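Local coordinates for protein Cys-Gly metallodipeptidase DUG1 (Saccharomyces cerevisiae, PDB 4G1P) that hydrolyses Cys-Gly dipeptides as a metal-dependent M20-family dipeptidase and serves as the catalytic component of the complex that degrades glutathione, at residues A[388-402]-A[426-439]. Sequence-based numbering, arbitrary orientation.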
ATOM      1  N   ALA A 388     -19.261  15.992 -11.847  1.00 28.41           N
ATOM      2  CA  ALA A 388     -19.230  17.239 -12.605  1.00 24.60           C
ATOM      3  C   ALA A 388     -18.837  18.425 -11.759  1.00 24.71           C
ATOM      4  O   ALA A 388     -19.069  18.438 -10.557  1.00 27.21           O
ATOM      5  CB  ALA A 388     -20.558  17.495 -13.244  1.00 26.69           C
ATOM      6  N   TYR A 389     -18.231  19.421 -12.392  1.00 24.80           N
ATOM      7  CA  TYR A 389     -18.042  20.707 -11.741  1.00 23.98           C
ATOM      8  C   TYR A 389     -19.360  21.476 -11.754  1.00 29.15           C
ATOM      9  O   TYR A 389     -20.299  21.105 -12.463  1.00 32.99           O
ATOM     10  CB  TYR A 389     -16.938  21.508 -12.425  1.00 27.01           C
ATOM     11  CG  TYR A 389     -17.171  21.801 -13.890  1.00 33.01           C
ATOM     12  CD1 TYR A 389     -18.024  22.829 -14.289  1.00 34.25           C
ATOM     13  CD2 TYR A 389     -16.516  21.078 -14.874  1.00 34.38           C
ATOM     14  CE1 TYR A 389     -18.232  23.110 -15.612  1.00 33.60           C
ATOM     15  CE2 TYR A 389     -16.717  21.355 -16.210  1.00 35.34           C
ATOM     16  CZ  TYR A 389     -17.576  22.373 -16.568  1.00 39.71           C
ATOM     17  OH  TYR A 389     -17.786  22.655 -17.891  1.00 47.52           O
ATOM     18  N   TRP A 390     -19.440  22.548 -10.981  1.00 25.74           N
ATOM     19  CA  TRP A 390     -20.686  23.283 -10.884  1.00 25.17           C
ATOM     20  C   TRP A 390     -20.389  24.726 -10.556  1.00 28.41           C
ATOM     21  O   TRP A 390     -19.566  25.013  -9.691  1.00 28.97           O
ATOM     22  CB  TRP A 390     -21.582  22.658  -9.816  1.00 22.99           C
ATOM     23  CG  TRP A 390     -22.812  23.448  -9.460  1.00 28.83           C
ATOM     24  CD1 TRP A 390     -23.992  23.497 -10.158  1.00 30.92           C
ATOM     25  CD2 TRP A 390     -23.003  24.271  -8.299  1.00 26.68           C
ATOM     26  NE1 TRP A 390     -24.899  24.310  -9.508  1.00 24.19           N
ATOM     27  CE2 TRP A 390     -24.318  24.798  -8.368  1.00 27.35           C
ATOM     28  CE3 TRP A 390     -22.192  24.621  -7.213  1.00 23.41           C
ATOM     29  CZ2 TRP A 390     -24.838  25.653  -7.388  1.00 24.54           C
ATOM     30  CZ3 TRP A 390     -22.702  25.470  -6.249  1.00 25.32           C
ATOM     31  CH2 TRP A 390     -24.020  25.979  -6.342  1.00 26.78           C
ATOM     32  N   VAL A 391     -21.027  25.638 -11.277  1.00 24.33           N
ATOM     33  CA  VAL A 391     -20.858  27.047 -10.999  1.00 26.07           C
ATOM     34  C   VAL A 391     -22.230  27.689 -11.064  1.00 30.28           C
ATOM     35  O   VAL A 391     -23.016  27.419 -11.971  1.00 28.74           O
ATOM     36  CB  VAL A 391     -19.933  27.767 -12.010  1.00 26.19           C
ATOM     37  CG1 VAL A 391     -19.491  29.098 -11.449  1.00 24.68           C
ATOM     38  CG2 VAL A 391     -18.721  26.946 -12.337  1.00 30.84           C
ATOM     39  N   SER A 392     -22.517  28.544 -10.093  1.00 30.43           N
ATOM     40  CA  SER A 392     -23.783  29.237 -10.078  1.00 29.85           C
ATOM     41  C   SER A 392     -23.590  30.684  -9.702  1.00 29.91           C
ATOM     42  O   SER A 392     -22.546  31.068  -9.175  1.00 29.16           O
ATOM     43  CB  SER A 392     -24.736  28.579  -9.094  1.00 29.30           C
ATOM     44  OG  SER A 392     -25.591  29.558  -8.536  1.00 39.19           O
ATOM     45  N   ASP A 393     -24.612  31.482  -9.983  1.00 37.40           N
ATOM     46  CA  ASP A 393     -24.614  32.888  -9.624  1.00 34.68           C
ATOM     47  C   ASP A 393     -25.173  33.000  -8.226  1.00 34.68           C
ATOM     48  O   ASP A 393     -26.304  32.590  -7.976  1.00 38.32           O
ATOM     49  CB  ASP A 393     -25.473  33.689 -10.609  1.00 41.14           C
ATOM     50  CG  ASP A 393     -26.025  34.981 -10.001  1.00 48.56           C
ATOM     51  OD1 ASP A 393     -27.084  34.913  -9.329  1.00 48.27           O
ATOM     52  OD2 ASP A 393     -25.409  36.058 -10.201  1.00 44.22           O
ATOM     53  N   PRO A 394     -24.381  33.564  -7.310  1.00 30.66           N
ATOM     54  CA  PRO A 394     -24.690  33.703  -5.883  1.00 28.73           C
ATOM     55  C   PRO A 394     -25.634  34.857  -5.542  1.00 31.69           C
ATOM     56  O   PRO A 394     -25.491  35.471  -4.479  1.00 29.37           O
ATOM     57  CB  PRO A 394     -23.325  34.001  -5.277  1.00 26.29           C
ATOM     58  CG  PRO A 394     -22.608  34.736  -6.356  1.00 29.02           C
ATOM     59  CD  PRO A 394     -23.050  34.099  -7.642  1.00 28.82           C
ATOM     60  N   PHE A 395     -26.594  35.165  -6.401  1.00 32.41           N
ATOM     61  CA  PHE A 395     -27.470  36.279  -6.060  1.00 32.71           C
ATOM     62  C   PHE A 395     -28.933  35.924  -5.877  1.00 32.58           C
ATOM     63  O   PHE A 395     -29.669  36.693  -5.265  1.00 40.06           O
ATOM     64  CB  PHE A 395     -27.256  37.469  -6.998  1.00 32.05           C
ATOM     65  CG  PHE A 395     -25.952  38.157  -6.762  1.00 32.86           C
ATOM     66  CD1 PHE A 395     -25.781  38.962  -5.654  1.00 27.23           C
ATOM     67  CD2 PHE A 395     -24.879  37.951  -7.606  1.00 34.79           C
ATOM     68  CE1 PHE A 395     -24.585  39.565  -5.409  1.00 27.96           C
ATOM     69  CE2 PHE A 395     -23.670  38.555  -7.359  1.00 30.12           C
ATOM     70  CZ  PHE A 395     -23.522  39.360  -6.261  1.00 29.65           C
ATOM     71  N   ASN A 396     -29.334  34.754  -6.369  1.00 26.50           N
ATOM     72  CA  ASN A 396     -30.697  34.239  -6.197  1.00 23.91           C
ATOM     73  C   ASN A 396     -31.244  34.039  -4.779  1.00 22.15           C
ATOM     74  O   ASN A 396     -30.498  33.935  -3.797  1.00 22.21           O
ATOM     75  CB  ASN A 396     -30.761  32.773  -6.639  1.00 28.59           C
ATOM     76  CG  ASN A 396     -29.755  31.906  -5.905  1.00 27.36           C
ATOM     77  OD1 ASN A 396     -29.838  31.720  -4.688  1.00 23.06           O
ATOM     78  ND2 ASN A 396     -28.786  31.390  -6.640  1.00 30.51           N
ATOM     79  N   ALA A 397     -32.567  33.956  -4.707  1.00 21.92           N
ATOM     80  CA  ALA A 397     -33.322  33.980  -3.461  1.00 22.14           C
ATOM     81  C   ALA A 397     -32.599  33.239  -2.334  1.00 22.55           C
ATOM     82  O   ALA A 397     -32.494  33.748  -1.220  1.00 18.94           O
ATOM     83  CB  ALA A 397     -34.719  33.392  -3.682  1.00 19.24           C
ATOM     84  N   GLN A 398     -32.086  32.047  -2.641  1.00 24.02           N
ATOM     85  CA  GLN A 398     -31.482  31.183  -1.620  1.00 22.57           C
ATOM     86  C   GLN A 398     -30.265  31.794  -0.951  1.00 21.26           C
ATOM     87  O   GLN A 398     -30.170  31.796   0.272  1.00 22.53           O
ATOM     88  CB  GLN A 398     -31.136  29.803  -2.183  1.00 21.90           C
ATOM     89  CG  GLN A 398     -32.324  28.854  -2.271  1.00 21.55           C
ATOM     90  CD  GLN A 398     -31.895  27.403  -2.203  1.00 24.15           C
ATOM     91  OE1 GLN A 398     -31.581  26.891  -1.129  1.00 22.09           O
ATOM     92  NE2 GLN A 398     -31.860  26.741  -3.349  1.00 22.97           N
ATOM     93  N   PHE A 399     -29.343  32.316  -1.752  1.00 21.64           N
ATOM     94  CA  PHE A 399     -28.141  32.952  -1.219  1.00 21.98           C
ATOM     95  C   PHE A 399     -28.481  34.204  -0.406  1.00 20.35           C
ATOM     96  O   PHE A 399     -27.858  34.488   0.608  1.00 21.03           O
ATOM     97  CB  PHE A 399     -27.145  33.275  -2.344  1.00 22.88           C
ATOM     98  CG  PHE A 399     -26.346  32.086  -2.816  1.00 19.90           C
ATOM     99  CD1 PHE A 399     -25.213  31.679  -2.134  1.00 24.23           C
ATOM    100  CD2 PHE A 399     -26.718  31.387  -3.945  1.00 23.88           C
ATOM    101  CE1 PHE A 399     -24.467  30.578  -2.558  1.00 22.74           C
ATOM    102  CE2 PHE A 399     -25.976  30.296  -4.391  1.00 24.56           C
ATOM    103  CZ  PHE A 399     -24.848  29.888  -3.686  1.00 22.27           C
ATOM    104  N   THR A 400     -29.484  34.947  -0.849  1.00 20.69           N
ATOM    105  CA  THR A 400     -29.925  36.111  -0.103  1.00 21.42           C
ATOM    106  C   THR A 400     -30.452  35.688   1.253  1.00 17.33           C
ATOM    107  O   THR A 400     -30.034  36.205   2.286  1.00 15.93           O
ATOM    108  CB  THR A 400     -31.018  36.851  -0.855  1.00 26.09           C
ATOM    109  OG1 THR A 400     -30.551  37.155  -2.176  1.00 27.54           O
ATOM    110  CG2 THR A 400     -31.373  38.121  -0.132  1.00 22.44           C
ATOM    111  N   ALA A 401     -31.364  34.727   1.237  1.00 18.26           N
ATOM    112  CA  ALA A 401     -31.879  34.136   2.467  1.00 19.61           C
ATOM    113  C   ALA A 401     -30.736  33.637   3.359  1.00 20.22           C
ATOM    114  O   ALA A 401     -30.696  33.944   4.556  1.00 17.42           O
ATOM    115  CB  ALA A 401     -32.849  33.002   2.153  1.00 18.39           C
ATOM    116  N   ALA A 402     -29.809  32.885   2.763  1.00 19.58           N
ATOM    117  CA  ALA A 402     -28.689  32.314   3.507  1.00 19.30           C
ATOM    118  C   ALA A 402     -27.761  33.405   4.002  1.00 19.13           C
ATOM    119  O   ALA A 402     -27.226  33.311   5.104  1.00 20.90           O
ATOM    120  CB  ALA A 402     -27.918  31.294   2.663  1.00 17.33           C
ATOM    121  N   THR A 426     -24.556  17.724  -7.312  1.00 23.87           N
ATOM    122  CA  THR A 426     -25.017  19.095  -7.237  1.00 21.43           C
ATOM    123  C   THR A 426     -25.583  19.551  -8.593  1.00 25.48           C
ATOM    124  O   THR A 426     -26.688  20.078  -8.661  1.00 27.41           O
ATOM    125  CB  THR A 426     -23.914  20.039  -6.727  1.00 24.17           C
ATOM    126  OG1 THR A 426     -24.395  21.393  -6.730  1.00 26.48           O
ATOM    127  CG2 THR A 426     -22.701  19.955  -7.629  1.00 35.33           C
ATOM    128  N   LEU A 427     -24.866  19.279  -9.677  1.00 26.76           N
ATOM    129  CA  LEU A 427     -25.333  19.644 -11.005  1.00 23.51           C
ATOM    130  C   LEU A 427     -26.571  18.861 -11.410  1.00 28.11           C
ATOM    131  O   LEU A 427     -27.475  19.410 -12.049  1.00 29.06           O
ATOM    132  CB  LEU A 427     -24.237  19.424 -12.035  1.00 23.95           C
ATOM    133  CG  LEU A 427     -24.453  20.052 -13.407  1.00 29.67           C
ATOM    134  CD1 LEU A 427     -24.912  21.509 -13.300  1.00 26.32           C
ATOM    135  CD2 LEU A 427     -23.159  19.962 -14.180  1.00 25.12           C
ATOM    136  N   THR A 428     -26.613  17.584 -11.040  1.00 23.75           N
ATOM    137  CA  THR A 428     -27.778  16.761 -11.329  1.00 22.74           C
ATOM    138  C   THR A 428     -29.018  17.302 -10.622  1.00 25.48           C
ATOM    139  O   THR A 428     -30.105  17.281 -11.182  1.00 29.46           O
ATOM    140  CB  THR A 428     -27.554  15.278 -10.977  1.00 27.78           C
ATOM    141  OG1 THR A 428     -26.529  14.741 -11.815  1.00 28.85           O
ATOM    142  CG2 THR A 428     -28.815  14.475 -11.209  1.00 28.20           C
ATOM    143  N   PHE A 429     -28.870  17.814  -9.406  1.00 25.65           N
ATOM    144  CA  PHE A 429     -30.030  18.414  -8.746  1.00 27.10           C
ATOM    145  C   PHE A 429     -30.520  19.634  -9.516  1.00 27.38           C
ATOM    146  O   PHE A 429     -31.722  19.773  -9.812  1.00 25.11           O
ATOM    147  CB  PHE A 429     -29.735  18.773  -7.292  1.00 21.04           C
ATOM    148  CG  PHE A 429     -29.877  17.611  -6.344  1.00 25.43           C
ATOM    149  CD1 PHE A 429     -31.089  16.957  -6.210  1.00 22.89           C
ATOM    150  CD2 PHE A 429     -28.804  17.182  -5.570  1.00 22.93           C
ATOM    151  CE1 PHE A 429     -31.217  15.885  -5.333  1.00 21.64           C
ATOM    152  CE2 PHE A 429     -28.941  16.122  -4.691  1.00 17.54           C
ATOM    153  CZ  PHE A 429     -30.141  15.473  -4.578  1.00 15.86           C
ATOM    154  N   GLN A 430     -29.579  20.501  -9.865  1.00 24.46           N
ATOM    155  CA  GLN A 430     -29.926  21.738 -10.537  1.00 28.13           C
ATOM    156  C   GLN A 430     -30.652  21.488 -11.842  1.00 26.85           C
ATOM    157  O   GLN A 430     -31.735  21.995 -12.043  1.00 29.04           O
ATOM    158  CB  GLN A 430     -28.687  22.564 -10.800  1.00 29.73           C
ATOM    159  CG  GLN A 430     -28.957  23.781 -11.624  1.00 23.63           C
ATOM    160  CD  GLN A 430     -27.688  24.539 -11.906  1.00 27.60           C
ATOM    161  OE1 GLN A 430     -27.269  25.373 -11.104  1.00 27.08           O
ATOM    162  NE2 GLN A 430     -27.054  24.246 -13.042  1.00 23.09           N
ATOM    163  N   ASP A 431     -30.060  20.678 -12.708  1.00 27.37           N
ATOM    164  CA  ASP A 431     -30.616  20.419 -14.028  1.00 28.00           C
ATOM    165  C   ASP A 431     -31.870  19.548 -14.026  1.00 33.01           C
ATOM    166  O   ASP A 431     -32.851  19.880 -14.688  1.00 36.75           O
ATOM    167  CB  ASP A 431     -29.558  19.799 -14.936  1.00 28.18           C
ATOM    168  CG  ASP A 431     -28.455  20.779 -15.304  1.00 34.81           C
ATOM    169  OD1 ASP A 431     -28.490  21.945 -14.832  1.00 35.56           O
ATOM    170  OD2 ASP A 431     -27.543  20.377 -16.060  1.00 33.75           O
ATOM    171  N   ALA A 432     -31.846  18.438 -13.292  1.00 27.74           N
ATOM    172  CA  ALA A 432     -32.969  17.513 -13.298  1.00 22.20           C
ATOM    173  C   ALA A 432     -34.229  18.108 -12.679  1.00 32.57           C
ATOM    174  O   ALA A 432     -35.340  17.830 -13.131  1.00 33.90           O
ATOM    175  CB  ALA A 432     -32.601  16.217 -12.592  1.00 25.85           C
ATOM    176  N   LEU A 433     -34.059  18.913 -11.635  1.00 30.84           N
ATOM    177  CA  LEU A 433     -35.202  19.448 -10.916  1.00 27.17           C
ATOM    178  C   LEU A 433     -35.521  20.856 -11.392  1.00 32.32           C
ATOM    179  O   LEU A 433     -36.599  21.391 -11.115  1.00 36.38           O
ATOM    180  CB  LEU A 433     -34.948  19.444  -9.402  1.00 26.84           C
ATOM    181  CG  LEU A 433     -34.691  18.105  -8.700  1.00 29.96           C
ATOM    182  CD1 LEU A 433     -34.779  18.269  -7.181  1.00 23.63           C
ATOM    183  CD2 LEU A 433     -35.617  16.976  -9.206  1.00 25.35           C
ATOM    184  N   ASN A 434     -34.576  21.441 -12.119  1.00 31.28           N
ATOM    185  CA  ASN A 434     -34.644  22.845 -12.531  1.00 34.46           C
ATOM    186  C   ASN A 434     -34.977  23.801 -11.398  1.00 31.48           C
ATOM    187  O   ASN A 434     -36.003  24.467 -11.419  1.00 32.78           O
ATOM    188  CB  ASN A 434     -35.580  23.033 -13.724  1.00 35.29           C
ATOM    189  CG  ASN A 434     -35.077  22.313 -14.972  1.00 45.63           C
ATOM    190  OD1 ASN A 434     -35.618  21.273 -15.354  1.00 47.97           O
ATOM    191  ND2 ASN A 434     -34.026  22.857 -15.604  1.00 42.15           N
ATOM    192  N   THR A 435     -34.100  23.832 -10.400  1.00 27.59           N
ATOM    193  CA  THR A 435     -34.178  24.788  -9.308  1.00 26.30           C
ATOM    194  C   THR A 435     -32.772  25.294  -9.049  1.00 24.37           C
ATOM    195  O   THR A 435     -31.817  24.809  -9.650  1.00 26.01           O
ATOM    196  CB  THR A 435     -34.671  24.137  -8.015  1.00 26.33           C
ATOM    197  OG1 THR A 435     -33.975  22.898  -7.818  1.00 31.43           O
ATOM    198  CG2 THR A 435     -36.161  23.872  -8.088  1.00 31.85           C
ATOM    199  N   SER A 436     -32.645  26.261  -8.149  1.00 18.20           N
ATOM    200  CA  SER A 436     -31.338  26.713  -7.723  1.00 19.32           C
ATOM    201  C   SER A 436     -30.800  25.789  -6.637  1.00 21.65           C
ATOM    202  O   SER A 436     -31.561  25.115  -5.945  1.00 22.29           O
ATOM    203  CB  SER A 436     -31.422  28.125  -7.179  1.00 18.91           C
ATOM    204  OG  SER A 436     -32.305  28.166  -6.076  1.00 25.67           O
ATOM    205  N   VAL A 437     -29.484  25.761  -6.491  1.00 19.94           N
ATOM    206  CA  VAL A 437     -28.862  25.010  -5.420  1.00 19.50           C
ATOM    207  C   VAL A 437     -28.015  25.953  -4.603  1.00 21.87           C
ATOM    208  O   VAL A 437     -27.307  26.791  -5.159  1.00 21.01           O
ATOM    209  CB  VAL A 437     -27.970  23.877  -5.955  1.00 21.87           C
ATOM    210  CG1 VAL A 437     -27.169  23.254  -4.825  1.00 21.06           C
ATOM    211  CG2 VAL A 437     -28.819  22.812  -6.669  1.00 21.62           C
ATOM    212  N   LEU A 438     -28.113  25.829  -3.282  1.00 22.05           N
ATOM    213  CA  LEU A 438     -27.263  26.565  -2.357  1.00 18.26           C
ATOM    214  C   LEU A 438     -26.347  25.619  -1.565  1.00 21.27           C
ATOM    215  O   LEU A 438     -26.801  24.590  -1.062  1.00 22.71           O
ATOM    216  CB  LEU A 438     -28.140  27.342  -1.391  1.00 17.41           C
ATOM    217  CG  LEU A 438     -27.446  27.791  -0.113  1.00 22.28           C
ATOM    218  CD1 LEU A 438     -26.527  28.958  -0.400  1.00 20.83           C
ATOM    219  CD2 LEU A 438     -28.478  28.159   0.939  1.00 23.88           C
ATOM    220  N   LEU A 439     -25.066  25.962  -1.448  1.00 17.94           N
ATOM    221  CA  LEU A 439     -24.171  25.222  -0.562  1.00 20.65           C
ATOM    222  C   LEU A 439     -23.906  25.979   0.732  1.00 19.09           C
ATOM    223  O   LEU A 439     -23.361  27.075   0.713  1.00 18.55           O
ATOM    224  CB  LEU A 439     -22.848  24.926  -1.249  1.00 20.93           C
ATOM    225  CG  LEU A 439     -22.938  24.187  -2.567  1.00 20.17           C
ATOM    226  CD1 LEU A 439     -21.549  23.833  -2.991  1.00 20.52           C
ATOM    227  CD2 LEU A 439     -23.796  22.958  -2.427  1.00 18.64           C
TER
HETATM  228  O   HOH W   1     -33.525  30.461  -5.185  1.00 25.09           O
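Trp390 turns its indole away from its own amide nitrogen (chi1 171°) into the angle between helix 426-433 and strand 437-439, and Gln430, extended from the helix (chi1 174°), meets the N-H edge of the indole. Trp390 NE1 donates to Gln430 OE1 at 3.0 Å; the N-H arrives well above the carbonyl plane rather than on a lone pair, and ring and amide planes stand 52° apart. The amide is held from its other end by Gln430 NE2 donating to Asp431 OD1. Thr426 OG1 lies over the centre of one indole face, 3.5 Å above the plane, while Leu427 CD1 meets the ring edge. At the benzo end, Val437 O approaches CZ2 of Trp390 near the ring plane, at 3.5 Å, and Leu439 CD1 packs on CZ3. Replacing Trp390 with alanine is likely to leave Gln430 OE1 without this donor and open a gap between helix 426-433 and Leu439.

Farther along, Leu438 CD1 sits over one face of Phe399, 3.6 Å from the ring centroid in a CH-pi contact; Pro394 CA lies toward the rim of the opposite face. Leu438 CD2 packs on Ala402 CB at 3.6 Å. Gln398 NE2 donates to Ser436 OG at 3.1 Å in a nearly straight bond, and also to Val196 O, while Gln398 OE1 pairs with Tyr471 OH. Asn396 OD1 caps helix 397-410 by accepting from Phe399 N. These contacts join strand 378-391, paired with 210-226 in a second sheet, and helix 397-410 to helix 426-433 and strand 437-439, an outermost strand, within this chain, of the mixed sheet in the alpha/beta catalytic domain of an M20 metallopeptidase, with Leu439 near zinc-binding Asp200.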